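Local coordinates for alginate biosynthesis protein AlgX (Pseudomonas aeruginosa, PDB 4KNC), which takes part in the O-acetylation of the exopolysaccharide alginate and protects the polymer from degradation as it crosses the periplasm, at residues F34-L38 with T194-A199. Sequence-based numbering, arbitrary orientation.
Sequences FFTHL and TFHKAA
T194, in the first turn of helix 194-203, meets the rim of the F35 ring: its CB lies in the ring plane, 3.7 Å from F35 CE1. The same ring carbon, a weakly polarised aromatic C-H, comes within 3.3 Å of the carbonyl T194 O, which already accepts the helical bond from A198 N. Threonine suits this site because its branched CB meets the ring rim while OG1, 3.6 Å from F35 CE1, is hydrogen-bonded elsewhere and so satisfied beside an apolar ring.

F195 follows with a second aromatic ring, its plane turned 81° from that of F35. The two cross obliquely, both buried; the flat apolar ring of F195 offers CD1 to the F35 edge, 3.6 Å from F35 CD1. From the other segment, L38 lies against F195 and the residues that follow it. Its CG is anti to the carbonyl carbon (chi1 -63°), and the branched end spans three helix residues: CD2 packs 3.9 Å from F195 CB, and CD1 lies by F195 O, A198 CB and A199.

A198, one turn after T194, suits its position by being short. Its CB stands over the centre of the F35 ring, 3.6 Å from the centroid and 9° off the normal, a CH-pi contact; F34 CD2 covers the opposite face near the rim. The small A199 completes the row, its CB 4.2 Å from L38 CD1.

Apolar side chains thus join the loop before strand 38-40 to the start of this helix in the SGNH hydrolase-like domain. The backbone N of T194 hydrogen-bonds D148 OD1 and probably helps to position D148, which with H150 and S243 probably forms the Ser-His-Asp catalytic triad of this superfamily.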
# COMPACT_ATOMS: atom_id res chain seq x y z
N PHE A 34 15.50 -1.12 -8.83
CA PHE A 34 14.34 -1.99 -8.75
C PHE A 34 14.57 -3.37 -9.39
O PHE A 34 13.69 -4.23 -9.35
CB PHE A 34 13.14 -1.29 -9.40
CG PHE A 34 11.82 -1.98 -9.15
CD1 PHE A 34 11.27 -2.03 -7.89
CD2 PHE A 34 11.13 -2.57 -10.20
CE1 PHE A 34 10.04 -2.67 -7.67
CE2 PHE A 34 9.91 -3.21 -9.99
CZ PHE A 34 9.36 -3.26 -8.73
N PHE A 35 15.75 -3.58 -9.99
CA PHE A 35 16.00 -4.81 -10.74
C PHE A 35 17.19 -5.64 -10.24
O PHE A 35 17.52 -6.67 -10.82
CB PHE A 35 16.17 -4.50 -12.22
CG PHE A 35 15.07 -3.65 -12.78
CD1 PHE A 35 13.86 -4.22 -13.15
CD2 PHE A 35 15.24 -2.28 -12.93
CE1 PHE A 35 12.83 -3.43 -13.67
CE2 PHE A 35 14.21 -1.48 -13.44
CZ PHE A 35 13.00 -2.05 -13.81
N THR A 36 17.81 -5.20 -9.15
CA THR A 36 19.07 -5.76 -8.66
C THR A 36 19.02 -7.23 -8.22
O THR A 36 18.21 -7.58 -7.37
CB THR A 36 19.53 -4.94 -7.44
OG1 THR A 36 19.33 -3.55 -7.71
CG2 THR A 36 20.99 -5.21 -7.12
N HIS A 37 19.82 -8.11 -8.84
CA HIS A 37 20.37 -7.91 -10.17
C HIS A 37 19.68 -8.96 -11.06
O HIS A 37 19.13 -9.95 -10.56
CB HIS A 37 21.91 -8.04 -10.18
CG HIS A 37 22.42 -9.44 -10.02
ND1 HIS A 37 22.99 -9.90 -8.85
CD2 HIS A 37 22.48 -10.48 -10.90
CE1 HIS A 37 23.36 -11.16 -9.00
NE2 HIS A 37 23.06 -11.53 -10.23
N LEU A 38 19.69 -8.76 -12.38
CA LEU A 38 18.91 -9.61 -13.28
C LEU A 38 19.65 -10.86 -13.68
O LEU A 38 20.83 -10.81 -13.98
CB LEU A 38 18.50 -8.84 -14.54
CG LEU A 38 17.59 -7.63 -14.32
CD1 LEU A 38 17.62 -6.76 -15.56
CD2 LEU A 38 16.15 -8.09 -14.00
N THR A 194 8.97 -4.64 -17.41
CA THR A 194 9.99 -3.73 -16.89
C THR A 194 11.38 -4.37 -16.76
O THR A 194 12.40 -3.68 -16.89
CB THR A 194 9.60 -3.15 -15.51
OG1 THR A 194 9.44 -4.21 -14.57
CG2 THR A 194 8.31 -2.35 -15.62
N PHE A 195 11.45 -5.67 -16.51
CA PHE A 195 12.77 -6.30 -16.35
C PHE A 195 13.41 -6.36 -17.73
O PHE A 195 14.62 -6.18 -17.87
CB PHE A 195 12.71 -7.73 -15.79
CG PHE A 195 12.00 -7.87 -14.45
CD1 PHE A 195 11.47 -6.78 -13.78
CD2 PHE A 195 11.87 -9.13 -13.87
CE1 PHE A 195 10.81 -6.94 -12.55
CE2 PHE A 195 11.21 -9.30 -12.64
CZ PHE A 195 10.69 -8.19 -11.98
N HIS A 196 12.59 -6.64 -18.75
CA HIS A 196 13.05 -6.74 -20.13
C HIS A 196 13.56 -5.38 -20.61
O HIS A 196 14.59 -5.30 -21.27
CB HIS A 196 11.94 -7.24 -21.05
CG HIS A 196 11.65 -8.71 -20.92
ND1 HIS A 196 10.41 -9.24 -21.22
CD2 HIS A 196 12.44 -9.75 -20.57
CE1 HIS A 196 10.45 -10.56 -21.06
NE2 HIS A 196 11.67 -10.89 -20.67
N LYS A 197 12.84 -4.31 -20.26
CA LYS A 197 13.26 -2.96 -20.59
C LYS A 197 14.56 -2.58 -19.90
O LYS A 197 15.43 -1.91 -20.49
CB LYS A 197 12.18 -1.93 -20.25
CG LYS A 197 10.93 -2.03 -21.11
CD LYS A 197 9.97 -0.91 -20.77
CE LYS A 197 8.58 -1.20 -21.33
NZ LYS A 197 7.59 -0.21 -20.81
N ALA A 198 14.69 -3.00 -18.64
CA ALA A 198 15.92 -2.71 -17.89
C ALA A 198 17.10 -3.44 -18.54
O ALA A 198 18.19 -2.87 -18.72
CB ALA A 198 15.76 -3.13 -16.40
N ALA A 199 16.89 -4.70 -18.89
CA ALA A 199 17.91 -5.48 -19.57
C ALA A 199 18.27 -4.88 -20.93
O ALA A 199 19.43 -4.96 -21.35
CB ALA A 199 17.48 -6.94 -19.72